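PDB 6OJ1: endo alpha-1,4 polygalactosaminidase from Neosartorya fumigata, which cleaves alpha-1,4-linked galactosamine polymers as an endo-acting glycoside hydrolase and so disrupts microbial biofilms. Local coordinates for residues D105-D109 with D156-D160; T40-I44 with W273-C277. One frame throughout, in Å; residues are numbered along the deposited sequence.

Contact 1 (D105-D109 with D156-D160); sequences DLGHD and DNGLD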
loop_
_atom_site.group_PDB
_atom_site.type_symbol
_atom_site.label_atom_id
_atom_site.label_comp_id
_atom_site.label_asym_id
_atom_site.label_seq_id
_atom_site.Cartn_x
_atom_site.Cartn_y
_atom_site.Cartn_z
ATOM N N ASP A 105 16.629 10.722 -11.559
ATOM C CA ASP A 105 15.390 10.085 -11.138
ATOM C C ASP A 105 14.711 10.813 -9.987
ATOM O O ASP A 105 13.541 10.537 -9.714
ATOM C CB ASP A 105 15.633 8.635 -10.691
ATOM C CG ASP A 105 16.083 7.737 -11.825
ATOM O OD1 ASP A 105 15.652 7.973 -12.971
ATOM O OD2 ASP A 105 16.871 6.804 -11.571
ATOM N N LEU A 106 15.400 11.733 -9.321
ATOM C CA LEU A 106 14.963 12.235 -8.025
ATOM C C LEU A 106 14.373 13.632 -8.140
ATOM O O LEU A 106 14.946 14.505 -8.795
ATOM C CB LEU A 106 16.128 12.268 -7.029
ATOM C CG LEU A 106 16.916 10.979 -6.772
ATOM C CD1 LEU A 106 17.805 11.114 -5.534
ATOM C CD2 LEU A 106 15.993 9.784 -6.639
ATOM N N GLY A 107 13.236 13.837 -7.467
ATOM C CA GLY A 107 12.626 15.150 -7.317
ATOM C C GLY A 107 12.765 15.706 -5.906
ATOM O O GLY A 107 13.794 15.509 -5.252
ATOM N N HIS A 108 11.737 16.407 -5.430
ATOM C CA HIS A 108 11.769 17.095 -4.148
ATOM C C HIS A 108 11.610 16.108 -2.985
ATOM O O HIS A 108 11.097 14.996 -3.140
ATOM C CB HIS A 108 10.652 18.143 -4.071
ATOM C CG HIS A 108 10.861 19.336 -4.953
ATOM N ND1 HIS A 108 9.868 20.258 -5.199
ATOM C CD2 HIS A 108 11.950 19.769 -5.631
ATOM C CE1 HIS A 108 10.335 21.208 -5.993
ATOM N NE2 HIS A 108 11.597 20.933 -6.270
ATOM N N ASP A 109 12.044 16.543 -1.800
ATOM C CA ASP A 109 11.819 15.753 -0.594
ATOM C C ASP A 109 10.328 15.565 -0.351
ATOM O O ASP A 109 9.516 16.445 -0.641
ATOM C CB ASP A 109 12.419 16.436 0.634
ATOM C CG ASP A 109 13.902 16.661 0.517
ATOM O OD1 ASP A 109 14.545 15.961 -0.285
ATOM O OD2 ASP A 109 14.425 17.541 1.234
ATOM N N ASP A 156 4.020 18.344 -3.810
ATOM C CA ASP A 156 5.115 19.167 -4.324
ATOM C C ASP A 156 6.254 18.220 -4.698
ATOM O O ASP A 156 7.162 17.945 -3.909
ATOM C CB ASP A 156 5.521 20.209 -3.282
ATOM C CG ASP A 156 6.690 21.076 -3.723
ATOM O OD1 ASP A 156 7.143 20.956 -4.880
ATOM O OD2 ASP A 156 7.166 21.884 -2.892
ATOM N N ASN A 157 6.190 17.688 -5.920
ATOM C CA ASN A 157 7.110 16.641 -6.340
ATOM C C ASN A 157 8.315 17.192 -7.082
ATOM O O ASN A 157 9.338 16.503 -7.180
ATOM C CB ASN A 157 6.381 15.613 -7.224
ATOM C CG ASN A 157 5.744 16.239 -8.463
ATOM O OD1 ASN A 157 6.393 16.372 -9.493
ATOM N ND2 ASN A 157 4.468 16.633 -8.359
ATOM N N GLY A 158 8.214 18.416 -7.601
ATOM C CA GLY A 158 9.306 19.027 -8.320
ATOM C C GLY A 158 9.623 18.404 -9.655
ATOM O O GLY A 158 10.672 18.712 -10.228
ATOM N N LEU A 159 8.759 17.526 -10.169
ATOM C CA LEU A 159 8.998 16.851 -11.441
ATOM C C LEU A 159 7.841 17.008 -12.420
ATOM O O LEU A 159 7.798 16.273 -13.415
ATOM C CB LEU A 159 9.249 15.356 -11.229
ATOM C CG LEU A 159 10.419 15.003 -10.313
ATOM C CD1 LEU A 159 10.317 13.552 -9.869
ATOM C CD2 LEU A 159 11.731 15.270 -11.043
ATOM N N ASP A 160 6.897 17.906 -12.140
ATOM C CA ASP A 160 5.695 18.096 -12.956
ATOM C C ASP A 160 4.973 16.772 -13.215
ATOM O O ASP A 160 4.461 16.516 -14.309
ATOM C CB ASP A 160 6.030 18.817 -14.266
ATOM C CG ASP A 160 6.356 20.290 -14.059
ATOM O OD1 ASP A 160 6.014 20.850 -12.994
ATOM O OD2 ASP A 160 6.946 20.900 -14.973
#
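H108 ND1 donates to D156 OD1 over 2.8 Å, the shortest polar bond between residues 105-109 and 156-160. The carboxylate oxygen lies in the plane of the imidazole, whereas the ring nitrogen reaches that oxygen from above the carboxylate plane; the two flat groups stand 86° apart. D156 carries its CG anti to the backbone N (chi1 178°), which swings the carboxylate over to the ring edge. One face of the same ring rests on the backbone of G158: its CA lies 3.4 Å from the ring centroid, almost on the normal, in a CH-pi contact. Edge bond and covered face together fix how the imidazole is turned. A nearly straight backbone bond, 175° at the hydrogen, joins H108 N to N157 O at 3.0 Å, and the CA of G107 makes a weaker C-H...O approach to that oxygen.

Residues 156-160 belong to the long loop between strand 144-148 and helix 163-179 of the (beta/alpha) barrel, and they lie against strand 106-109, an outer strand of a small three-stranded antiparallel sheet. The loop is shaped by an Asx turn in which N157 OD1 accepts from L159 N at 2.7 Å; L161 N also donates to this oxygen. G158 takes up a positive phi within the turn.

L159 then folds back over G107, where no side chain intervenes. Its CG meets G107 CA at 3.7 Å, while CD1 lies beside G107 N and CD2 comes within 4.0 Å of L106 O. The leucine also touches N120 and a sugar of the attached glycan. On strand 106-109 itself, the side chain of D109 leaves its CA away from the loop, and OD1 forms a salt bridge with K117 NZ of the adjoining strand; D105 OD1 is hydrogen-bonded to S123 OG.

Contact 2 (T40-I44 with W273-C277); sequences TKWQI and WVEYC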
loop_
_atom_site.group_PDB
_atom_site.type_symbol
_atom_site.label_atom_id
_atom_site.label_comp_id
_atom_site.label_asym_id
_atom_site.label_seq_id
_atom_site.Cartn_x
_atom_site.Cartn_y
_atom_site.Cartn_z
ATOM N N THR A 40 -12.375 -8.695 3.991
ATOM C CA THR A 40 -11.364 -9.574 4.564
ATOM C C THR A 40 -10.556 -8.827 5.616
ATOM O O THR A 40 -10.061 -7.723 5.369
ATOM C CB THR A 40 -10.437 -10.124 3.476
ATOM O OG1 THR A 40 -11.196 -10.925 2.557
ATOM C CG2 THR A 40 -9.355 -10.983 4.107
ATOM N N LYS A 41 -10.435 -9.431 6.798
ATOM C CA LYS A 41 -9.675 -8.822 7.883
ATOM C C LYS A 41 -8.184 -8.846 7.570
ATOM O O LYS A 41 -7.652 -9.842 7.069
ATOM C CB LYS A 41 -9.942 -9.570 9.188
ATOM C CG LYS A 41 -9.319 -8.939 10.419
ATOM C CD LYS A 41 -9.732 -9.741 11.665
ATOM C CE LYS A 41 -9.037 -9.253 12.921
ATOM N NZ LYS A 41 -9.452 -10.080 14.102
ATOM N N TRP A 42 -7.501 -7.746 7.883
ATOM C CA TRP A 42 -6.083 -7.643 7.574
ATOM C C TRP A 42 -5.330 -7.037 8.749
ATOM O O TRP A 42 -5.910 -6.530 9.716
ATOM C CB TRP A 42 -5.828 -6.830 6.293
ATOM C CG TRP A 42 -6.007 -5.326 6.399
ATOM C CD1 TRP A 42 -7.076 -4.654 6.922
ATOM C CD2 TRP A 42 -5.105 -4.321 5.902
ATOM N NE1 TRP A 42 -6.880 -3.291 6.809
ATOM C CE2 TRP A 42 -5.681 -3.060 6.193
ATOM C CE3 TRP A 42 -3.864 -4.366 5.247
ATOM C CZ2 TRP A 42 -5.059 -1.853 5.857
ATOM C CZ3 TRP A 42 -3.239 -3.162 4.904
ATOM C CH2 TRP A 42 -3.845 -1.920 5.207
ATOM N N GLN A 43 -4.011 -7.130 8.645
ATOM C CA GLN A 43 -3.059 -6.482 9.526
ATOM C C GLN A 43 -1.984 -5.885 8.634
ATOM O O GLN A 43 -1.697 -6.416 7.560
ATOM C CB GLN A 43 -2.472 -7.493 10.544
ATOM C CG GLN A 43 -1.114 -7.137 11.186
ATOM C CD GLN A 43 -1.172 -5.987 12.197
ATOM O OE1 GLN A 43 -1.823 -4.971 11.969
ATOM N NE2 GLN A 43 -0.479 -6.149 13.322
ATOM N N ILE A 44 -1.413 -4.764 9.059
ATOM C CA ILE A 44 -0.300 -4.149 8.352
ATOM C C ILE A 44 0.770 -3.794 9.373
ATOM O O ILE A 44 0.464 -3.282 10.456
ATOM C CB ILE A 44 -0.723 -2.908 7.536
ATOM C CG1 ILE A 44 0.511 -2.234 6.918
ATOM C CG2 ILE A 44 -1.539 -1.919 8.383
ATOM C CD1 ILE A 44 0.183 -1.177 5.837
ATOM N N TRP A 273 1.038 -2.719 16.787
ATOM C CA TRP A 273 -0.210 -2.450 17.504
ATOM C C TRP A 273 -1.366 -2.230 16.538
ATOM O O TRP A 273 -1.225 -1.529 15.538
ATOM C CB TRP A 273 -0.069 -1.219 18.398
ATOM C CG TRP A 273 -1.353 -0.873 19.088
ATOM C CD1 TRP A 273 -1.841 -1.428 20.237
ATOM C CD2 TRP A 273 -2.324 0.088 18.661
ATOM N NE1 TRP A 273 -3.046 -0.852 20.565
ATOM C CE2 TRP A 273 -3.369 0.072 19.605
ATOM C CE3 TRP A 273 -2.412 0.954 17.563
ATOM C CZ2 TRP A 273 -4.478 0.898 19.501
ATOM C CZ3 TRP A 273 -3.518 1.778 17.460
ATOM C CH2 TRP A 273 -4.541 1.738 18.414
ATOM N N VAL A 274 -2.522 -2.822 16.847
ATOM C CA VAL A 274 -3.697 -2.662 15.989
ATOM C C VAL A 274 -4.950 -2.862 16.827
ATOM O O VAL A 274 -4.970 -3.656 17.770
ATOM C CB VAL A 274 -3.659 -3.637 14.782
ATOM C CG1 VAL A 274 -3.591 -5.085 15.242
ATOM C CG2 VAL A 274 -4.853 -3.433 13.858
ATOM N N GLU A 275 -6.003 -2.120 16.487
ATOM C CA GLU A 275 -7.335 -2.402 16.999
ATOM C C GLU A 275 -8.281 -2.559 15.821
ATOM O O GLU A 275 -8.053 -1.998 14.743
ATOM C CB GLU A 275 -7.843 -1.309 17.943
ATOM C CG GLU A 275 -7.240 -1.402 19.329
ATOM C CD GLU A 275 -7.902 -0.470 20.324
ATOM O OE1 GLU A 275 -7.378 -0.370 21.450
ATOM O OE2 GLU A 275 -8.937 0.152 19.986
ATOM N N TYR A 276 -9.342 -3.334 16.031
ATOM C CA TYR A 276 -10.351 -3.557 15.010
ATOM C C TYR A 276 -11.680 -2.976 15.463
ATOM O O TYR A 276 -11.935 -2.806 16.657
ATOM C CB TYR A 276 -10.495 -5.048 14.689
ATOM C CG TYR A 276 -9.249 -5.577 14.039
ATOM C CD1 TYR A 276 -9.084 -5.518 12.658
ATOM C CD2 TYR A 276 -8.215 -6.086 14.804
ATOM C CE1 TYR A 276 -7.926 -5.983 12.059
ATOM C CE2 TYR A 276 -7.052 -6.548 14.225
ATOM C CZ TYR A 276 -6.905 -6.489 12.854
ATOM O OH TYR A 276 -5.753 -6.963 12.275
ATOM N N CYS A 277 -12.526 -2.669 14.488
ATOM C CA CYS A 277 -13.840 -2.113 14.773
ATOM C C CYS A 277 -14.716 -3.158 15.444
ATOM O O CYS A 277 -14.672 -4.333 15.087
ATOM C CB CYS A 277 -14.493 -1.600 13.487
ATOM S SG CYS A 277 -13.528 -0.320 12.676
ATOM O OXT CYS A 277 -15.469 -2.851 16.367
#
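K41 lays its extended chain across one face of the Y276 ring, the two side chains meeting at about a right angle. K41 CE sits 3.4 Å from the centroid of the Y276 ring in a CH-pi contact, and K41 NZ follows at 4.3 Å in a cation-pi interaction over the same face. This overlap lies beside the first strand of the (beta/alpha) barrel, 42-45, and joins it to the C-terminal tail, whose short strand 274-275 runs antiparallel to the last barrel strand, 261-266. The phenol completes the join: Y276 OH donates to W42 O at 2.6 Å, the carbonyl oxygen lying at the ring edge, in its plane. Seen from the peptide, the donor stands 37° above the carbonyl plane. Y276 also packs on V264, and C277 beyond it is tied to C253 by a disulfide.

A second patch, of van der Waals contacts, pairs Q43 with V274. Q43 is bent at chi2 (71°), bringing its amide obliquely across the valine. Its OE1 accepts from I44 N at 2.9 Å and also from K266 NZ, and NE2 donates to N272 O, which together hold the amide in place. V274 CB touches Q43 OE1 at 3.6 Å, and V274 CG1 lies 3.8 Å from Q43 NE2.

Following the chain from its N terminus, residues 40-44 begin the barrel and are met by the final five residues, 273-277, so contact 2 closes a loop of 228 residues that takes in nearly the whole fold. Contact 1 is nested inside it: residues 105-109 come after strand 81-87, and the loop they close, 46 residues long, holds strand 116-119, helix 124-140 and strand 144-148 before returning at 156-160. Contact 1 therefore ties an added antiparallel sheet to a barrel loop, whereas contact 2 links the first strand to the tail following the last. They lie on opposite sides of the chain's centre, their nearest atoms about 21 Å apart.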